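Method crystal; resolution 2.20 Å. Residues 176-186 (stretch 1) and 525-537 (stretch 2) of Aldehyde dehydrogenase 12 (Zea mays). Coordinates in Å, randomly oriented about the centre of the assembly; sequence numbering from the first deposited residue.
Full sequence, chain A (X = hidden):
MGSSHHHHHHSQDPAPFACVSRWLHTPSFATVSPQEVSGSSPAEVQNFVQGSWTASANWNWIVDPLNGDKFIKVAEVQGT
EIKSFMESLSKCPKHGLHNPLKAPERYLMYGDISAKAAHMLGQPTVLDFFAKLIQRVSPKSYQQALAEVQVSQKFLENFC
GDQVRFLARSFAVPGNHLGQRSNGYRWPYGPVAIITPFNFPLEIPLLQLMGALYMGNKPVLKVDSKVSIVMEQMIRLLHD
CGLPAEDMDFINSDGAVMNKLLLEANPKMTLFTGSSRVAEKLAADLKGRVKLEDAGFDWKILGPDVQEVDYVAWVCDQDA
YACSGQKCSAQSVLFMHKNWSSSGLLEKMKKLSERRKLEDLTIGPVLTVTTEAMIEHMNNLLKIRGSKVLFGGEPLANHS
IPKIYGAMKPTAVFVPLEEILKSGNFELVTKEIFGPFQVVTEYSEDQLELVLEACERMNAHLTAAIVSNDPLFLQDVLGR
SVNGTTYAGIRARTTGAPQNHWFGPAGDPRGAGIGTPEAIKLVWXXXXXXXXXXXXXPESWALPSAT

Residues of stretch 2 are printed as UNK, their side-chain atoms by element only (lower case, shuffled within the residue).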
# COMPACT_ATOMS: atom_id res chain seq x y z
N ASN A 176 3.40 3.21 -21.41
CA ASN A 176 4.63 3.22 -22.20
C ASN A 176 4.84 4.50 -22.99
O ASN A 176 5.93 4.70 -23.54
CB ASN A 176 4.64 2.03 -23.18
CG ASN A 176 4.79 0.70 -22.48
OD1 ASN A 176 4.82 0.62 -21.25
ND2 ASN A 176 4.89 -0.37 -23.26
N HIS A 177 3.84 5.38 -23.05
CA HIS A 177 3.91 6.57 -23.87
C HIS A 177 2.83 7.54 -23.41
O HIS A 177 1.93 7.17 -22.64
CB HIS A 177 3.73 6.23 -25.36
CG HIS A 177 2.52 5.39 -25.65
ND1 HIS A 177 2.60 4.04 -25.91
CD2 HIS A 177 1.21 5.71 -25.70
CE1 HIS A 177 1.38 3.57 -26.12
NE2 HIS A 177 0.52 4.56 -26.00
N LEU A 178 2.92 8.77 -23.90
CA LEU A 178 1.95 9.80 -23.57
C LEU A 178 0.53 9.32 -23.82
O LEU A 178 0.25 8.70 -24.85
CB LEU A 178 2.24 11.06 -24.39
CG LEU A 178 1.30 12.26 -24.24
CD1 LEU A 178 1.36 12.81 -22.82
CD2 LEU A 178 1.66 13.33 -25.25
N GLY A 179 -0.35 9.56 -22.86
CA GLY A 179 -1.74 9.19 -23.00
C GLY A 179 -2.09 7.80 -22.52
O GLY A 179 -3.27 7.44 -22.53
N GLN A 180 -1.11 7.00 -22.10
CA GLN A 180 -1.36 5.65 -21.63
C GLN A 180 -1.07 5.55 -20.14
O GLN A 180 0.01 5.94 -19.69
CB GLN A 180 -0.52 4.63 -22.41
CG GLN A 180 -0.90 3.18 -22.10
CD GLN A 180 0.03 2.18 -22.78
OE1 GLN A 180 1.13 1.91 -22.29
NE2 GLN A 180 -0.41 1.64 -23.91
N ARG A 181 -2.03 5.02 -19.39
CA ARG A 181 -1.87 4.76 -17.97
C ARG A 181 -2.82 3.63 -17.60
O ARG A 181 -3.97 3.62 -18.06
CB ARG A 181 -2.14 6.02 -17.13
CG ARG A 181 -3.36 6.78 -17.58
CD ARG A 181 -3.23 8.28 -17.33
NE ARG A 181 -4.20 9.05 -18.12
CZ ARG A 181 -3.89 9.83 -19.15
NH1 ARG A 181 -2.63 9.95 -19.52
NH2 ARG A 181 -4.84 10.49 -19.80
N SER A 182 -2.35 2.68 -16.81
CA SER A 182 -3.14 1.51 -16.44
C SER A 182 -3.60 1.63 -14.99
O SER A 182 -2.85 2.08 -14.12
CB SER A 182 -2.33 0.22 -16.63
OG SER A 182 -1.14 0.25 -15.87
N ASN A 183 -4.84 1.19 -14.74
CA ASN A 183 -5.48 1.36 -13.45
C ASN A 183 -6.00 0.02 -12.94
O ASN A 183 -6.55 -0.77 -13.70
CB ASN A 183 -6.65 2.35 -13.54
CG ASN A 183 -6.23 3.70 -14.07
OD1 ASN A 183 -5.96 3.85 -15.27
ND2 ASN A 183 -6.17 4.69 -13.20
N GLY A 184 -5.83 -0.21 -11.64
CA GLY A 184 -6.38 -1.40 -11.02
C GLY A 184 -7.46 -1.08 -10.01
O GLY A 184 -7.20 -0.41 -9.01
N TYR A 185 -8.68 -1.56 -10.25
CA TYR A 185 -9.83 -1.26 -9.41
C TYR A 185 -10.29 -2.50 -8.65
O TYR A 185 -9.95 -3.63 -9.00
CB TYR A 185 -11.00 -0.72 -10.24
CG TYR A 185 -10.78 0.66 -10.81
CD1 TYR A 185 -11.09 1.80 -10.08
CD2 TYR A 185 -10.26 0.82 -12.10
CE1 TYR A 185 -10.90 3.06 -10.60
CE2 TYR A 185 -10.06 2.08 -12.63
CZ TYR A 185 -10.39 3.19 -11.88
OH TYR A 185 -10.19 4.44 -12.42
N ARG A 186 -11.08 -2.26 -7.61
CA ARG A 186 -11.80 -3.32 -6.90
C ARG A 186 -13.24 -3.29 -7.40
O ARG A 186 -14.01 -2.39 -7.05
CB ARG A 186 -11.73 -3.14 -5.39
CG ARG A 186 -10.32 -3.02 -4.82
CD ARG A 186 -9.44 -4.17 -5.25
NE ARG A 186 -10.04 -5.46 -4.96
CZ ARG A 186 -9.48 -6.63 -5.24
NH1 ARG A 186 -8.29 -6.66 -5.82
NH2 ARG A 186 -10.11 -7.76 -4.96
N UNK A 525 -14.81 -8.29 -3.53
CA UNK A 525 -14.51 -7.64 -4.79
C UNK A 525 -13.46 -8.45 -5.53
O UNK A 525 -12.80 -9.33 -4.96
c UNK A 525 -14.04 -6.19 -4.59
o UNK A 525 -12.77 -6.14 -3.97
N UNK A 526 -13.32 -8.15 -6.81
CA UNK A 526 -12.29 -8.73 -7.65
C UNK A 526 -11.54 -7.61 -8.34
O UNK A 526 -11.99 -6.47 -8.39
c UNK A 526 -12.89 -9.69 -8.69
s UNK A 526 -14.13 -8.94 -9.76
N UNK A 527 -10.37 -7.94 -8.87
CA UNK A 527 -9.57 -6.95 -9.59
C UNK A 527 -10.16 -6.72 -10.97
O UNK A 527 -10.51 -7.66 -11.68
n UNK A 527 -6.53 -5.44 -9.68
c UNK A 527 -8.12 -7.40 -9.71
c UNK A 527 -6.97 -6.18 -11.69
n UNK A 527 -6.10 -5.11 -11.75
c UNK A 527 -5.85 -4.69 -10.53
c UNK A 527 -7.24 -6.40 -10.38
N UNK A 528 -10.28 -5.44 -11.35
CA UNK A 528 -10.51 -5.04 -12.72
C UNK A 528 -9.43 -4.05 -13.12
O UNK A 528 -9.18 -3.08 -12.41
n UNK A 528 -15.51 -2.01 -16.01
c UNK A 528 -11.89 -4.40 -12.94
c UNK A 528 -13.47 -3.46 -14.71
c UNK A 528 -12.21 -4.25 -14.41
n UNK A 528 -13.79 -3.53 -16.13
c UNK A 528 -14.76 -2.83 -16.72
n UNK A 528 -14.98 -2.95 -18.02
N UNK A 529 -8.79 -4.31 -14.26
CA UNK A 529 -7.78 -3.42 -14.80
C UNK A 529 -8.40 -2.62 -15.94
O UNK A 529 -9.00 -3.19 -16.86
c UNK A 529 -4.58 -2.89 -14.49
c UNK A 529 -6.57 -4.21 -15.30
o UNK A 529 -4.78 -3.45 -13.39
c UNK A 529 -5.37 -3.36 -15.69
o UNK A 529 -3.76 -1.96 -14.63
N UNK A 530 -8.28 -1.30 -15.85
CA UNK A 530 -8.75 -0.38 -16.89
C UNK A 530 -7.54 0.41 -17.36
O UNK A 530 -6.91 1.12 -16.58
c UNK A 530 -12.17 0.56 -15.32
c UNK A 530 -10.21 1.58 -17.43
c UNK A 530 -9.86 0.55 -16.37
c UNK A 530 -11.10 -0.26 -16.00
N UNK A 531 -7.21 0.26 -18.64
CA UNK A 531 -6.01 0.85 -19.23
C UNK A 531 -6.45 1.96 -20.16
O UNK A 531 -7.05 1.70 -21.21
c UNK A 531 -5.17 -0.19 -19.97
c UNK A 531 -4.82 -1.37 -19.06
c UNK A 531 -5.76 -2.56 -19.22
c UNK A 531 -3.92 0.46 -20.55
N UNK A 532 -6.16 3.20 -19.78
CA UNK A 532 -6.43 4.33 -20.67
C UNK A 532 -5.31 4.47 -21.69
O UNK A 532 -4.13 4.26 -21.38
c UNK A 532 -10.09 5.62 -17.37
c UNK A 532 -6.60 5.62 -19.87
c UNK A 532 -10.22 5.88 -18.72
c UNK A 532 -8.86 5.37 -16.82
o UNK A 532 -11.21 5.62 -16.56
c UNK A 532 -7.74 5.37 -17.63
c UNK A 532 -9.09 5.87 -19.52
c UNK A 532 -7.83 5.62 -18.99
N UNK A 533 -5.70 4.81 -22.91
CA UNK A 533 -4.77 4.98 -24.03
C UNK A 533 -5.39 5.99 -24.98
O UNK A 533 -5.91 5.62 -26.04
o UNK A 533 -2.65 2.43 -25.59
o UNK A 533 -2.43 4.60 -25.39
c UNK A 533 -3.10 3.55 -25.28
c UNK A 533 -4.50 3.64 -24.72
N UNK A 534 -5.35 7.27 -24.60
CA UNK A 534 -6.17 8.29 -25.25
C UNK A 534 -5.47 8.98 -26.41
O UNK A 534 -6.10 9.80 -27.10
c UNK A 534 -7.43 8.76 -23.13
c UNK A 534 -5.36 10.05 -23.66
c UNK A 534 -6.59 9.37 -24.24
N UNK A 535 -4.20 8.69 -26.65
CA UNK A 535 -3.45 9.39 -27.66
C UNK A 535 -2.55 10.44 -27.05
O UNK A 535 -2.37 10.51 -25.83
N UNK A 536 -1.97 11.31 -27.90
CA UNK A 536 -2.17 11.38 -29.35
C UNK A 536 -1.52 10.23 -30.12
O UNK A 536 -0.54 9.65 -29.65
c UNK A 536 -1.52 12.71 -29.73
c UNK A 536 -1.04 12.35 -27.43
c UNK A 536 -0.45 12.88 -28.71
N UNK A 537 -2.10 9.90 -31.27
CA UNK A 537 -1.43 9.04 -32.24
C UNK A 537 -0.25 9.86 -32.74
O UNK A 537 -0.44 11.01 -33.18
c UNK A 537 -3.51 7.78 -32.85
c UNK A 537 -1.59 7.83 -34.44
c UNK A 537 -2.36 8.61 -33.38
O HOH W 1 1.05 9.14 -27.34
O HOH W 2 -1.78 7.25 -25.98
O HOH W 3 -1.82 -0.50 -13.38
O HOH W 4 -6.69 -4.63 -7.03

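Position 525 carries one carbon and then one oxygen, a short hydroxyl side chain pointing toward stretch 1. The oxygen lies 3.0 Å from Arg186 NE, which donates a hydrogen bond to it. This is Ser525, small enough to accept at the edge of the guanidinium.

Position 526 has one carbon and a sulfur, directed away from stretch 1. Its contribution here is backbone, with its O 3.5 Å from Arg186 CA. It is Cys526.

At 527 one carbon leads to a five-membered ring of three carbons and two nitrogens. One face of the ring covers Tyr185 N, and a ring carbon approaches Gly184 CA: this is His527, with CE1 3.4 Å from Gly184 CA. An ideal CB on Gly184 would clash with CE1, so the glycine makes room for the ring. A water bridges His527 ND1 (2.8 Å) and Arg186 NH1 (2.9 Å).

Position 528 is a long chain of three carbons and a nitrogen, ending in a carbon with two more nitrogens. The extended side chain leads away and is hydrogen-bonded elsewhere in the structure, while the backbone pairs with Tyr185. This is Arg528: Tyr185 N to Arg528 O is 2.7 Å, and Arg528 N to Tyr185 O is 3.0 Å.

Position 529 shows three carbons, the third bearing two oxygens, a carboxylate that reaches the CB of Ser182. It is Glu529. OE1 accepts a hydrogen bond from His527 NE2 at 2.7 Å, and OE2 accepts one at 2.7 Å from a water that also contacts Ser182 OG at 2.7 Å.

At position 530 the side chain has four carbons, forked at the first, one arm two carbons long, and its tip packs against the Tyr185 ring. This is Ile530, with CD1 3.7 Å from Tyr185 CE2, apolar against aromatic; both backbone bonds with Asn183 (Asn183 N to Ile530 O, Ile530 N to Asn183 O) measure 2.8 Å.

Position 531 has the same forked pattern on the opposite face, beside Ser182, a small neighbour that accommodates the branched chain. This is Ile531, its CG1 3.8 Å from Ser182 CB.

At 532 one carbon bears a six-carbon ring with an oxygen. The ring lies on the face of Arg181, Asn183 and Tyr185, with Arg181 O at its edge, and CB rests 4.1 Å from Arg181 CG. A broad ring suits this face: Tyr532, whose N donates to Arg181 O at 2.8 Å.

Position 533 has two carbons, the second carrying two oxygens that meet His177 and Gln180. Asp533 accepts from both: His177 NE2 to OD1 is 3.0 Å and Gln180 NE2 to OD2 is 2.9 Å.

Position 534 has three carbons, forked at the first, a short apolar branch beside the Arg181 guanidinium. This is Val534: CG2 lies 3.9 Å from Arg181 NH2, while Val534 N donates to Gly179 O (2.9 Å).

Position 535 has no side chain. Gly535 suits backbone angles that would jam a CB against the preceding carbonyl.

At 536 three carbons close onto the backbone nitrogen, after a cis peptide, and the ring packs against Leu178. This is Pro536, with CD 3.6 Å from Leu178 CD2.

Position 537, with three carbons branched at the first, is out of reach: Val537.

The contact is an antiparallel strand pairing in which paired backbone hydrogen bonds set the register. Side chains alternate between faces: His527, Glu529, Ile531 and Asp533 share one, Arg528, Ile530 and Tyr532 the other. Polar anchors at Asp533 and Ser525 secure the ends.

Stretch 2 525-537: SCHREIIYDVGPV
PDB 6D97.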